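PDB 3OJO: Cap5O from Staphylococcus aureus, which probably oxidises UDP-N-acetyl-mannosamine with NAD as hydride acceptor, a step in the biosynthesis of the capsular polysaccharide. Local coordinates for residues 179-183 / 205-211; 85-91 / 123-129; 216-220 / 268-272; 151-156 / 183-187. All coordinates share one frame; numbering follows the deposited sequence.

Contact 1 (179-183 / 205-211)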
loop_
_atom_site.group_PDB
_atom_site.type_symbol
_atom_site.label_atom_id
_atom_site.label_comp_id
_atom_site.label_asym_id
_atom_site.label_seq_id
_atom_site.Cartn_x
_atom_site.Cartn_y
_atom_site.Cartn_z
ATOM N N ILE B 179 6.919 -21.596 -4.553
ATOM C CA ILE B 179 6.780 -21.706 -3.116
ATOM C C ILE B 179 6.275 -23.128 -2.793
ATOM O O ILE B 179 5.236 -23.545 -3.309
ATOM C CB ILE B 179 5.863 -20.589 -2.544
ATOM C CG1 ILE B 179 6.498 -19.193 -2.743
ATOM C CG2 ILE B 179 5.514 -20.851 -1.076
ATOM C CD1 ILE B 179 5.614 -18.068 -2.462
ATOM N N ILE B 180 7.040 -23.873 -1.955
ATOM C CA ILE B 180 6.688 -25.221 -1.515
ATOM C C ILE B 180 6.349 -25.082 -0.040
ATOM O O ILE B 180 7.262 -24.944 0.781
ATOM C CB ILE B 180 7.836 -26.271 -1.760
ATOM C CG1 ILE B 180 8.467 -26.213 -3.198
ATOM C CG2 ILE B 180 7.439 -27.700 -1.315
ATOM C CD1 ILE B 180 7.614 -26.637 -4.363
ATOM N N GLY B 181 5.049 -25.073 0.272
ATOM C CA GLY B 181 4.539 -24.960 1.629
ATOM C C GLY B 181 4.089 -26.296 2.183
ATOM O O GLY B 181 2.946 -26.704 1.961
ATOM N N GLY B 182 4.987 -26.977 2.903
ATOM C CA GLY B 182 4.693 -28.263 3.524
ATOM C C GLY B 182 4.115 -28.122 4.921
ATOM O O GLY B 182 4.422 -27.160 5.632
ATOM N N VAL B 183 3.265 -29.086 5.325
ATOM C CA VAL B 183 2.661 -29.090 6.664
ATOM C C VAL B 183 3.756 -29.454 7.675
ATOM O O VAL B 183 3.771 -28.922 8.789
ATOM C CB VAL B 183 1.414 -30.013 6.744
ATOM C CG1 VAL B 183 0.855 -30.094 8.165
ATOM C CG2 VAL B 183 0.340 -29.533 5.795
ATOM N N GLU B 205 11.398 -22.948 0.161
ATOM C CA GLU B 205 10.922 -23.880 1.169
ATOM C C GLU B 205 10.356 -23.126 2.336
ATOM O O GLU B 205 11.020 -22.249 2.887
ATOM C CB GLU B 205 12.054 -24.791 1.659
ATOM C CG GLU B 205 12.657 -25.674 0.579
ATOM C CD GLU B 205 13.875 -26.446 1.036
ATOM O OE1 GLU B 205 13.957 -26.762 2.247
ATOM O OE2 GLU B 205 14.757 -26.717 0.186
ATOM N N THR B 206 9.135 -23.492 2.740
ATOM C CA THR B 206 8.434 -22.880 3.866
ATOM C C THR B 206 7.326 -23.798 4.337
ATOM O O THR B 206 7.140 -24.847 3.742
ATOM C CB THR B 206 7.963 -21.440 3.518
ATOM O OG1 THR B 206 7.309 -20.918 4.661
ATOM C CG2 THR B 206 7.026 -21.370 2.302
ATOM N N ASP B 207 6.602 -23.421 5.394
ATOM C CA ASP B 207 5.468 -24.210 5.848
ATOM C C ASP B 207 4.175 -23.749 5.126
ATOM O O ASP B 207 4.117 -22.637 4.584
ATOM C CB ASP B 207 5.340 -24.227 7.390
ATOM C CG ASP B 207 5.010 -22.887 8.039
ATOM O OD1 ASP B 207 5.014 -21.859 7.321
ATOM O OD2 ASP B 207 4.668 -22.883 9.247
ATOM N N ALA B 208 3.175 -24.634 5.088
ATOM C CA ALA B 208 1.902 -24.435 4.410
ATOM C C ALA B 208 1.204 -23.110 4.762
ATOM O O ALA B 208 0.795 -22.401 3.844
ATOM C CB ALA B 208 0.984 -25.623 4.648
ATOM N N ARG B 209 1.134 -22.749 6.052
ATOM C CA ARG B 209 0.513 -21.501 6.507
ATOM C C ARG B 209 1.200 -20.234 5.952
ATOM O O ARG B 209 0.504 -19.275 5.640
ATOM C CB ARG B 209 0.354 -21.467 8.048
ATOM C CG ARG B 209 1.671 -21.336 8.854
ATOM C CD ARG B 209 1.430 -21.477 10.343
ATOM N NE ARG B 209 1.124 -22.862 10.725
ATOM C CZ ARG B 209 0.516 -23.225 11.853
ATOM N NH1 ARG B 209 0.157 -22.316 12.744
ATOM N NH2 ARG B 209 0.260 -24.498 12.094
ATOM N N THR B 210 2.541 -20.249 5.808
ATOM C CA THR B 210 3.323 -19.141 5.270
ATOM C C THR B 210 3.073 -18.992 3.776
ATOM O O THR B 210 2.939 -17.866 3.303
ATOM C CB THR B 210 4.808 -19.270 5.654
ATOM O OG1 THR B 210 4.905 -19.262 7.079
ATOM C CG2 THR B 210 5.681 -18.129 5.088
ATOM N N ALA B 211 2.979 -20.124 3.056
ATOM C CA ALA B 211 2.700 -20.174 1.625
ATOM C C ALA B 211 1.290 -19.612 1.333
ATOM O O ALA B 211 1.097 -18.888 0.342
ATOM C CB ALA B 211 2.794 -21.625 1.127
#
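Ala211 turns its CB onto Gly181 and Ile179, lying 3.8 Å from Gly181 CA and 3.6 Å from Ile179 CG2. This is the tight side: the first turn of helix 208-238 presses on the end of strand 178-182, and Gly181, having no side chain, lets Ala211 CB come down onto its CA. In Ile179, CG1 lies beside the backbone N (chi1 -65°), which leaves CG2 anti to that N and directed at Ala211 and Thr206, whose CG2 crosses it obliquely at 3.7 Å. The strands run parallel as the two strands of a beta-alpha-beta unit whose crossover is helix 185-195, with Thr206 N bonded to Ile180 O (3.1 Å) and Gly182 N to Thr206 O (3.1 Å). The ladder then passes into the helix, where Ala208 N meets Gly182 O at 2.9 Å from above the carbonyl plane. On the looser side, Asp207 turns away as N-cap, its OD1 taking Thr210 OG1 (2.6 Å) and, weakly, Thr210 N. Glu205 is exposed and salt-bridged to Lys192, while Arg209 bonds to Asn240 O of the second subunit.

Contact 2 (85-91 / 123-129). With NAD (nicotinamide-adenine-dinucleotide), chain J.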
loop_
_atom_site.group_PDB
_atom_site.type_symbol
_atom_site.label_atom_id
_atom_site.label_comp_id
_atom_site.label_asym_id
_atom_site.label_seq_id
_atom_site.Cartn_x
_atom_site.Cartn_y
_atom_site.Cartn_z
ATOM N N ASP B 85 0.568 -41.939 -6.918
ATOM C CA ASP B 85 1.638 -41.608 -5.979
ATOM C C ASP B 85 1.486 -40.159 -5.518
ATOM O O ASP B 85 1.735 -39.847 -4.347
ATOM C CB ASP B 85 3.016 -41.781 -6.648
ATOM C CG ASP B 85 3.328 -43.172 -7.177
ATOM O OD1 ASP B 85 3.054 -44.169 -6.450
ATOM O OD2 ASP B 85 3.899 -43.266 -8.276
ATOM N N VAL B 86 1.114 -39.266 -6.468
ATOM C CA VAL B 86 0.948 -37.832 -6.249
ATOM C C VAL B 86 -0.427 -37.423 -6.739
ATOM O O VAL B 86 -0.869 -37.873 -7.798
ATOM C CB VAL B 86 2.051 -36.993 -6.963
ATOM C CG1 VAL B 86 2.007 -35.525 -6.536
ATOM C CG2 VAL B 86 3.443 -37.571 -6.752
ATOM N N PHE B 87 -1.085 -36.540 -5.977
ATOM C CA PHE B 87 -2.361 -35.943 -6.347
ATOM C C PHE B 87 -2.214 -34.429 -6.282
ATOM O O PHE B 87 -1.746 -33.899 -5.284
ATOM C CB PHE B 87 -3.485 -36.386 -5.424
ATOM C CG PHE B 87 -3.810 -37.855 -5.432
ATOM C CD1 PHE B 87 -4.799 -38.360 -6.269
ATOM C CD2 PHE B 87 -3.170 -38.730 -4.556
ATOM C CE1 PHE B 87 -5.135 -39.718 -6.238
ATOM C CE2 PHE B 87 -3.491 -40.093 -4.540
ATOM C CZ PHE B 87 -4.479 -40.576 -5.372
ATOM N N ILE B 88 -2.575 -33.744 -7.366
ATOM C CA ILE B 88 -2.534 -32.292 -7.441
ATOM C C ILE B 88 -3.964 -31.759 -7.608
ATOM O O ILE B 88 -4.607 -32.055 -8.617
ATOM C CB ILE B 88 -1.573 -31.750 -8.545
ATOM C CG1 ILE B 88 -0.120 -32.203 -8.299
ATOM C CG2 ILE B 88 -1.679 -30.217 -8.620
ATOM C CD1 ILE B 88 0.873 -31.852 -9.330
ATOM N N ILE B 89 -4.443 -30.959 -6.631
ATOM C CA ILE B 89 -5.753 -30.317 -6.717
ATOM C C ILE B 89 -5.533 -28.933 -7.346
ATOM O O ILE B 89 -4.815 -28.095 -6.780
ATOM C CB ILE B 89 -6.472 -30.275 -5.349
ATOM C CG1 ILE B 89 -6.781 -31.712 -4.864
ATOM C CG2 ILE B 89 -7.744 -29.406 -5.399
ATOM C CD1 ILE B 89 -6.742 -31.906 -3.377
ATOM N N ALA B 90 -6.133 -28.727 -8.527
ATOM C CA ALA B 90 -6.065 -27.498 -9.324
ATOM C C ALA B 90 -7.481 -27.093 -9.780
ATOM O O ALA B 90 -7.670 -26.650 -10.915
ATOM C CB ALA B 90 -5.168 -27.715 -10.529
ATOM N N VAL B 91 -8.471 -27.251 -8.880
ATOM C CA VAL B 91 -9.876 -26.903 -9.107
ATOM C C VAL B 91 -10.071 -25.382 -8.828
ATOM O O VAL B 91 -9.163 -24.768 -8.251
ATOM C CB VAL B 91 -10.849 -27.801 -8.282
ATOM C CG1 VAL B 91 -10.639 -29.282 -8.585
ATOM C CG2 VAL B 91 -10.717 -27.529 -6.789
ATOM N N ASN B 123 1.788 -41.492 -0.212
ATOM C CA ASN B 123 1.203 -40.528 -1.150
ATOM C C ASN B 123 1.418 -39.054 -0.787
ATOM O O ASN B 123 1.520 -38.703 0.395
ATOM C CB ASN B 123 -0.292 -40.813 -1.357
ATOM C CG ASN B 123 -0.604 -42.043 -2.186
ATOM O OD1 ASN B 123 0.285 -42.725 -2.737
ATOM N ND2 ASN B 123 -1.889 -42.336 -2.307
ATOM N N THR B 124 1.466 -38.196 -1.829
ATOM C CA THR B 124 1.606 -36.744 -1.698
ATOM C C THR B 124 0.362 -36.041 -2.252
ATOM O O THR B 124 -0.095 -36.373 -3.347
ATOM C CB THR B 124 2.902 -36.237 -2.345
ATOM O OG1 THR B 124 3.993 -37.023 -1.871
ATOM C CG2 THR B 124 3.174 -34.749 -2.049
ATOM N N ILE B 125 -0.195 -35.094 -1.475
ATOM C CA ILE B 125 -1.330 -34.265 -1.876
ATOM C C ILE B 125 -0.816 -32.841 -1.974
ATOM O O ILE B 125 -0.342 -32.286 -0.983
ATOM C CB ILE B 125 -2.572 -34.369 -0.937
ATOM C CG1 ILE B 125 -2.995 -35.853 -0.617
ATOM C CG2 ILE B 125 -3.736 -33.488 -1.425
ATOM C CD1 ILE B 125 -3.414 -36.715 -1.699
ATOM N N ILE B 126 -0.869 -32.277 -3.184
ATOM C CA ILE B 126 -0.484 -30.901 -3.469
ATOM C C ILE B 126 -1.745 -30.137 -3.804
ATOM O O ILE B 126 -2.539 -30.590 -4.626
ATOM C CB ILE B 126 0.580 -30.753 -4.576
ATOM C CG1 ILE B 126 1.845 -31.588 -4.259
ATOM C CG2 ILE B 126 0.938 -29.259 -4.792
ATOM C CD1 ILE B 126 2.714 -31.877 -5.468
ATOM N N VAL B 127 -1.952 -29.003 -3.130
ATOM C CA VAL B 127 -3.071 -28.125 -3.416
ATOM C C VAL B 127 -2.464 -26.916 -4.133
ATOM O O VAL B 127 -1.663 -26.184 -3.542
ATOM C CB VAL B 127 -3.888 -27.793 -2.151
ATOM C CG1 VAL B 127 -5.057 -26.872 -2.473
ATOM C CG2 VAL B 127 -4.402 -29.070 -1.499
ATOM N N GLU B 128 -2.730 -26.804 -5.455
ATOM C CA GLU B 128 -2.221 -25.710 -6.293
ATOM C C GLU B 128 -3.195 -24.521 -6.337
ATOM O O GLU B 128 -2.790 -23.409 -6.655
ATOM C CB GLU B 128 -1.912 -26.197 -7.708
ATOM C CG GLU B 128 -0.503 -26.733 -7.885
ATOM C CD GLU B 128 -0.087 -27.005 -9.323
ATOM O OE1 GLU B 128 -0.929 -26.832 -10.238
ATOM O OE2 GLU B 128 1.082 -27.408 -9.533
ATOM N N SER B 129 -4.462 -24.762 -6.015
ATOM C CA SER B 129 -5.553 -23.793 -5.964
ATOM C C SER B 129 -5.316 -22.762 -4.860
ATOM O O SER B 129 -4.643 -23.054 -3.866
ATOM C CB SER B 129 -6.865 -24.525 -5.666
ATOM O OG SER B 129 -7.102 -25.559 -6.603
HETATM P PA NAD J . -10.615 -23.180 -14.387
HETATM O O1A NAD J . -12.037 -22.840 -14.172
HETATM O O2A NAD J . -10.147 -22.761 -15.725
HETATM O O5B NAD J . -10.438 -24.770 -14.220
HETATM C C5B NAD J . -11.050 -25.480 -13.176
HETATM C C4B NAD J . -11.419 -26.842 -13.712
HETATM O O4B NAD J . -11.591 -27.737 -12.634
HETATM C C3B NAD J . -12.715 -26.835 -14.534
HETATM O O3B NAD J . -12.513 -27.570 -15.736
HETATM C C2B NAD J . -13.676 -27.618 -13.648
HETATM O O2B NAD J . -14.659 -28.332 -14.369
HETATM C C1B NAD J . -12.739 -28.537 -12.882
HETATM N N9A NAD J . -13.343 -28.974 -11.615
HETATM C C8A NAD J . -14.104 -28.201 -10.766
HETATM N N7A NAD J . -14.380 -28.919 -9.654
HETATM C C5A NAD J . -13.809 -30.140 -9.795
HETATM C C6A NAD J . -13.798 -31.264 -8.967
HETATM N N6A NAD J . -14.442 -31.202 -7.796
HETATM N N1A NAD J . -13.114 -32.406 -9.374
HETATM C C2A NAD J . -12.438 -32.427 -10.584
HETATM N N3A NAD J . -12.455 -31.313 -11.401
HETATM C C4A NAD J . -13.130 -30.188 -11.013
HETATM O O3 NAD J . -9.744 -22.529 -13.188
HETATM P PN NAD J . -8.169 -22.236 -13.286
HETATM O O1N NAD J . -7.997 -20.933 -13.977
HETATM O O2N NAD J . -7.467 -23.446 -13.781
HETATM O O5D NAD J . -7.769 -21.980 -11.773
HETATM C C5D NAD J . -8.228 -22.811 -10.738
HETATM C C4D NAD J . -7.867 -22.144 -9.415
HETATM O O4D NAD J . -6.460 -21.987 -9.313
HETATM C C3D NAD J . -8.382 -20.711 -9.276
HETATM O O3D NAD J . -9.764 -20.562 -9.006
HETATM C C2D NAD J . -7.509 -20.237 -8.142
HETATM O O2D NAD J . -7.869 -20.934 -6.977
HETATM C C1D NAD J . -6.168 -20.820 -8.556
HETATM N N1N NAD J . -5.455 -19.774 -9.325
HETATM C C2N NAD J . -5.499 -19.713 -10.700
HETATM C C3N NAD J . -4.832 -18.678 -11.373
HETATM C C7N NAD J . -4.491 -18.817 -12.831
HETATM O O7N NAD J . -3.182 -18.468 -13.236
HETATM N N7N NAD J . -5.422 -19.233 -13.700
HETATM C C4N NAD J . -4.157 -17.692 -10.639
HETATM C C5N NAD J . -4.148 -17.735 -9.246
HETATM C C6N NAD J . -4.820 -18.780 -8.608
#
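Phe87 lies across the end of Ile125, whose CD1 comes obliquely to the ring, 3.5 Å from Phe87 CD2. Ile125 reaches it because its outer bond is folded (chi2 -62°), which swings CD1 over toward the neighbouring strand. On the same face Ile89 CD1 rests against two branched partners of the next strand, 3.9 Å from Ile125 CG2 and 4.1 Å from Val127 CG2. The other face carries Val86, Ile88 and Ile126: Ile126 CD1 sits 3.9 Å from Val86 CG1, and Ile88 lies alongside Ile126, pointing the same way. Beta-branched residues suit both faces, since they favour extended backbone and fill the sheet surface close to the main chain.

The backbones form a parallel ladder. Ile126 N gives an almost straight bond to Phe87 O (2.8 Å, 178° at the hydrogen), and Ile89 N is bonded to Ile126 O. Beyond the strands, Ser129 OG donates to Val91 O (2.8 Å), tying together two loops at the cofactor. Val91 CG1 packs against the NAD adenine, 3.5 Å from NAD C5A, and Val91 O lies 3.1 Å from NAD C4D. This is the carboxyl end of a Rossmann sheet, where dinucleotides bind.

Strand 13-17 flanks strand 86-89 within the sheet; helix 106-115 packs on Phe87 and Ile89, and helix 185-195 on Val86 and Ile126.

Contact 3 (216-220 / 268-272). With PDC (pyridine-2,6-dicarboxylic acid), chain L.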
loop_
_atom_site.group_PDB
_atom_site.type_symbol
_atom_site.label_atom_id
_atom_site.label_comp_id
_atom_site.label_asym_id
_atom_site.label_seq_id
_atom_site.Cartn_x
_atom_site.Cartn_y
_atom_site.Cartn_z
ATOM N N LEU B 216 -1.904 -14.462 -0.465
ATOM C CA LEU B 216 -3.067 -13.677 -0.169
ATOM C C LEU B 216 -2.710 -12.253 0.232
ATOM O O LEU B 216 -3.482 -11.340 -0.088
ATOM C CB LEU B 216 -3.959 -14.415 0.837
ATOM C CG LEU B 216 -4.602 -15.735 0.303
ATOM C CD1 LEU B 216 -5.751 -16.188 1.183
ATOM C CD2 LEU B 216 -5.117 -15.583 -1.140
ATOM N N MET B 217 -1.542 -12.065 0.914
ATOM C CA MET B 217 -0.974 -10.763 1.269
ATOM C C MET B 217 -0.592 -9.970 0.008
ATOM O O MET B 217 -0.672 -8.747 0.009
ATOM C CB MET B 217 0.253 -10.928 2.140
ATOM C CG MET B 217 -0.067 -10.845 3.582
ATOM S SD MET B 217 1.373 -10.970 4.702
ATOM C CE MET B 217 2.578 -10.025 3.846
ATOM N N GLU B 218 -0.152 -10.674 -1.054
ATOM C CA GLU B 218 0.186 -10.112 -2.364
ATOM C C GLU B 218 -1.082 -9.493 -2.954
ATOM O O GLU B 218 -1.075 -8.333 -3.370
ATOM C CB GLU B 218 0.708 -11.218 -3.309
ATOM C CG GLU B 218 2.157 -11.633 -3.068
ATOM C CD GLU B 218 2.680 -12.771 -3.935
ATOM O OE1 GLU B 218 3.751 -13.332 -3.607
ATOM O OE2 GLU B 218 2.027 -13.099 -4.950
ATOM N N ASN B 219 -2.190 -10.255 -2.915
ATOM C CA ASN B 219 -3.489 -9.849 -3.412
ATOM C C ASN B 219 -4.064 -8.660 -2.650
ATOM O O ASN B 219 -4.705 -7.794 -3.253
ATOM C CB ASN B 219 -4.445 -11.034 -3.366
ATOM C CG ASN B 219 -4.178 -12.095 -4.403
ATOM O OD1 ASN B 219 -3.222 -12.017 -5.168
ATOM N ND2 ASN B 219 -5.017 -13.132 -4.440
ATOM N N THR B 220 -3.863 -8.654 -1.329
ATOM C CA THR B 220 -4.304 -7.668 -0.344
ATOM C C THR B 220 -3.537 -6.342 -0.472
ATOM O O THR B 220 -4.171 -5.280 -0.487
ATOM C CB THR B 220 -4.206 -8.297 1.035
ATOM O OG1 THR B 220 -5.077 -9.427 1.051
ATOM C CG2 THR B 220 -4.593 -7.356 2.124
ATOM N N HIS B 268 -9.358 -12.664 -8.455
ATOM C CA HIS B 268 -8.690 -13.069 -7.201
ATOM C C HIS B 268 -9.385 -12.785 -5.852
ATOM O O HIS B 268 -10.129 -11.809 -5.719
ATOM C CB HIS B 268 -7.272 -12.462 -7.170
ATOM C CG HIS B 268 -7.236 -10.982 -7.424
ATOM N ND1 HIS B 268 -7.116 -10.468 -8.710
ATOM C CD2 HIS B 268 -7.317 -9.951 -6.550
ATOM C CE1 HIS B 268 -7.127 -9.149 -8.575
ATOM N NE2 HIS B 268 -7.244 -8.789 -7.296
ATOM N N CYS B 269 -9.067 -13.609 -4.833
ATOM C CA CYS B 269 -9.595 -13.485 -3.477
ATOM C C CYS B 269 -8.504 -13.179 -2.443
ATOM O O CYS B 269 -7.332 -13.506 -2.660
ATOM C CB CYS B 269 -10.459 -14.682 -3.092
ATOM S SG CYS B 269 -9.787 -16.299 -3.571
ATOM N N LEU B 270 -8.885 -12.490 -1.345
ATOM C CA LEU B 270 -7.961 -11.938 -0.347
ATOM C C LEU B 270 -7.570 -12.776 0.880
ATOM O O LEU B 270 -8.113 -13.865 1.080
ATOM C CB LEU B 270 -8.419 -10.534 0.073
ATOM C CG LEU B 270 -8.782 -9.555 -1.012
ATOM C CD1 LEU B 270 -9.135 -8.227 -0.404
ATOM C CD2 LEU B 270 -7.661 -9.390 -2.040
ATOM N N ALA B 271 -6.616 -12.236 1.702
ATOM C CA ALA B 271 -6.044 -12.788 2.945
ATOM C C ALA B 271 -7.057 -12.833 4.123
ATOM O O ALA B 271 -6.742 -12.465 5.266
ATOM C CB ALA B 271 -4.783 -12.010 3.336
ATOM N N VAL B 272 -8.273 -13.311 3.836
ATOM C CA VAL B 272 -9.325 -13.432 4.835
ATOM C C VAL B 272 -9.954 -14.803 4.804
ATOM O O VAL B 272 -10.470 -15.228 3.767
ATOM C CB VAL B 272 -10.371 -12.288 4.798
ATOM C CG1 VAL B 272 -9.856 -11.042 5.519
ATOM C CG2 VAL B 272 -10.801 -11.961 3.367
HETATM N N1 PDC L . -0.285 -9.727 -8.946
HETATM C C2 PDC L . 0.107 -8.473 -8.700
HETATM C C3 PDC L . 0.148 -8.067 -7.369
HETATM C C4 PDC L . -0.288 -9.009 -6.400
HETATM C C5 PDC L . -0.681 -10.310 -6.761
HETATM C C6 PDC L . -0.644 -10.630 -8.087
HETATM C C7 PDC L . 0.493 -7.654 -9.894
HETATM O O1 PDC L . 0.893 -6.511 -9.770
HETATM O O2 PDC L . 0.394 -8.243 -11.129
HETATM C C8 PDC L . -0.984 -11.936 -8.680
HETATM O O3 PDC L . -1.314 -12.906 -7.994
HETATM O O4 PDC L . -0.897 -12.044 -10.024
#
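Asn219 ND2 donates to Cys269 O in a short, straight bond, 2.9 Å long with 172° at the hydrogen. The acceptor lies in the amide plane of Asn219, whereas the donor is tilted from the carbonyl plane of Cys269. Asparagine suits this place because its amide can offer an N-H to the loop while OD1 faces the bound pyridine-2,6-dicarboxylic acid, 3.5 Å from PDC C5. Thr220 OG1 accepts from Ala271 N at 3.3 Å and donates to Leu216 O (2.7 Å), one helical turn back; these two bonds fix its rotation. Thr220 N reaches the same Leu216 oxygen from the opposite face of its plane.

Around these bonds the packing is close. Leu216 lays CB on Ala271 CA at 3.4 Å, and its two methyl branches reach the carbonyl oxygens of Leu270 and Cys269. Small Ala271, the centre of an inverse gamma turn, lets the loop approach the helix. Leu270 heads away overall, but with CG beside its backbone N (chi1 -48°) the chain returns, CD2 resting 3.6 Å from Asn219 O.

Glu218, salt-bridged to Arg163, belongs with Asn219 to the dicarboxylate pocket. Within the central domain the contact joins helix 208-238 to a loop near the NAD site. Its place matches the loop carrying the catalytic cysteine in related UDP-sugar dehydrogenases, so Cys269 probably has that part; here it is held in a disulfide with Cys103.

Contact 4 (151-156 / 183-187)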
loop_
_atom_site.group_PDB
_atom_site.type_symbol
_atom_site.label_atom_id
_atom_site.label_comp_id
_atom_site.label_asym_id
_atom_site.label_seq_id
_atom_site.Cartn_x
_atom_site.Cartn_y
_atom_site.Cartn_z
ATOM N N ILE B 151 0.482 -37.166 9.007
ATOM C CA ILE B 151 1.082 -36.191 8.081
ATOM C C ILE B 151 2.586 -36.059 8.322
ATOM O O ILE B 151 3.009 -35.813 9.454
ATOM C CB ILE B 151 0.299 -34.837 8.066
ATOM C CG1 ILE B 151 -1.126 -35.004 7.485
ATOM C CG2 ILE B 151 1.038 -33.749 7.267
ATOM C CD1 ILE B 151 -2.071 -35.346 8.248
ATOM N N GLY B 152 3.367 -36.267 7.261
ATOM C CA GLY B 152 4.823 -36.220 7.315
ATOM C C GLY B 152 5.432 -37.591 7.507
ATOM O O GLY B 152 6.654 -37.751 7.402
ATOM N N GLU B 153 4.568 -38.594 7.768
ATOM C CA GLU B 153 4.950 -39.985 7.987
ATOM C C GLU B 153 4.342 -40.880 6.914
ATOM O O GLU B 153 5.083 -41.448 6.104
ATOM C CB GLU B 153 4.539 -40.439 9.406
ATOM C CG GLU B 153 5.575 -41.320 10.081
ATOM C CD GLU B 153 5.532 -41.314 11.595
ATOM O OE1 GLU B 153 5.937 -40.291 12.195
ATOM O OE2 GLU B 153 5.245 -42.384 12.179
ATOM N N ASP B 154 2.993 -40.983 6.896
ATOM C CA ASP B 154 2.217 -41.807 5.963
ATOM C C ASP B 154 1.885 -41.083 4.639
ATOM O O ASP B 154 1.944 -41.704 3.580
ATOM C CB ASP B 154 0.923 -42.304 6.628
ATOM C CG ASP B 154 1.085 -42.996 7.962
ATOM O OD1 ASP B 154 1.963 -43.867 8.073
ATOM O OD2 ASP B 154 0.285 -42.720 8.868
ATOM N N ILE B 155 1.492 -39.792 4.708
ATOM C CA ILE B 155 1.167 -38.953 3.540
ATOM C C ILE B 155 1.759 -37.553 3.649
ATOM O O ILE B 155 1.916 -37.024 4.754
ATOM C CB ILE B 155 -0.332 -38.898 3.162
ATOM C CG1 ILE B 155 -1.224 -38.489 4.328
ATOM C CG2 ILE B 155 -0.808 -40.130 2.428
ATOM C CD1 ILE B 155 -1.489 -37.016 4.304
ATOM N N TYR B 156 2.004 -36.929 2.499
ATOM C CA TYR B 156 2.601 -35.606 2.471
ATOM C C TYR B 156 1.657 -34.545 1.953
ATOM O O TYR B 156 1.059 -34.718 0.889
ATOM C CB TYR B 156 3.954 -35.629 1.751
ATOM C CG TYR B 156 4.848 -36.730 2.276
ATOM C CD1 TYR B 156 5.445 -36.632 3.533
ATOM C CD2 TYR B 156 5.031 -37.908 1.558
ATOM C CE1 TYR B 156 6.220 -37.669 4.051
ATOM C CE2 TYR B 156 5.810 -38.951 2.062
ATOM C CZ TYR B 156 6.399 -38.829 3.312
ATOM O OH TYR B 156 7.164 -39.855 3.820
ATOM N N VAL B 183 3.265 -29.086 5.325
ATOM C CA VAL B 183 2.661 -29.090 6.664
ATOM C C VAL B 183 3.756 -29.454 7.675
ATOM O O VAL B 183 3.771 -28.922 8.789
ATOM C CB VAL B 183 1.414 -30.013 6.744
ATOM C CG1 VAL B 183 0.855 -30.094 8.165
ATOM C CG2 VAL B 183 0.340 -29.533 5.795
ATOM N N THR B 184 4.691 -30.335 7.252
ATOM C CA THR B 184 5.864 -30.784 8.001
ATOM C C THR B 184 7.087 -30.571 7.101
ATOM O O THR B 184 6.937 -30.299 5.899
ATOM C CB THR B 184 5.742 -32.275 8.411
ATOM O OG1 THR B 184 5.892 -33.125 7.261
ATOM C CG2 THR B 184 4.458 -32.591 9.183
ATOM N N LYS B 185 8.296 -30.723 7.669
ATOM C CA LYS B 185 9.552 -30.587 6.931
ATOM C C LYS B 185 9.690 -31.750 5.913
ATOM O O LYS B 185 10.295 -31.575 4.850
ATOM C CB LYS B 185 10.751 -30.479 7.904
ATOM C CG LYS B 185 10.731 -29.204 8.784
ATOM C CD LYS B 185 11.367 -29.400 10.210
ATOM C CE LYS B 185 11.372 -28.152 11.097
ATOM N NZ LYS B 185 10.346 -28.196 12.200
ATOM N N ALA B 186 9.068 -32.915 6.212
ATOM C CA ALA B 186 9.057 -34.090 5.331
ATOM C C ALA B 186 8.193 -33.825 4.089
ATOM O O ALA B 186 8.579 -34.222 2.981
ATOM C CB ALA B 186 8.542 -35.305 6.085
ATOM N N CYS B 187 7.038 -33.124 4.287
ATOM C CA CYS B 187 6.087 -32.695 3.251
ATOM C C CYS B 187 6.796 -31.792 2.247
ATOM O O CYS B 187 6.635 -31.976 1.035
ATOM C CB CYS B 187 4.884 -31.995 3.872
ATOM S SG CYS B 187 3.889 -33.036 4.984
#
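Val183 meets Ile151 at the start of the contact, CG1 lying 3.8 Å from Ile151 CG2, as two branched side chains that cross. In Thr184, which follows, CG2 lies 3.5 Å from Ile151 O and the hydroxyl OG1 3.3 Å from Gly152 CA. Gly152 has positive phi (95°), a conformation most easily taken by glycine, and its bare CA lies against that hydroxyl. With OG1 held between its own backbone N and carbonyl carbon (chi1 72°), Thr184 serves as N-cap of helix 185-195 and accepts from Cys187 N at 3.2 Å. Thr184 N returns a weak bond to Cys187 SG, completing a capping box in which the helix starts against the turn leading into strand 156-159. Ala186, small enough for close approach, sets CB 3.4 Å from Gly152 O and 3.9 Å from Tyr156 CE1, meeting that ring obliquely. Last comes buried Cys187, whose SG touches both Ile151 CG2, 3.7 Å away, and Tyr156 CA, 3.8 Å away.

Overall arrangement
Contacts 2 and 4 lie in the Rossmann-type NAD-binding domain, and contact 1 is where its sheet passes into the long helix that leads to contact 3, in the central domain. Contacts 2 and 4 adjoin through sheet pairing: Ile125 N is 2.7 Å from Tyr156 O, a probable hydrogen bond. Contact 4 shares Val183 with contact 1, and there Gly182 CA lies 3.8 Å from Cys187 CB, so the two follow strand 178-182 into helix 185-195. The centres of contacts 1 and 3 are about 16 Å apart. Contacts 2 and 3, with centres about 21 Å apart, both border the cofactor: Val91 touches NAD, and the Cys269 side chain is about 6 Å from it. Contact 4 stands away from these sites.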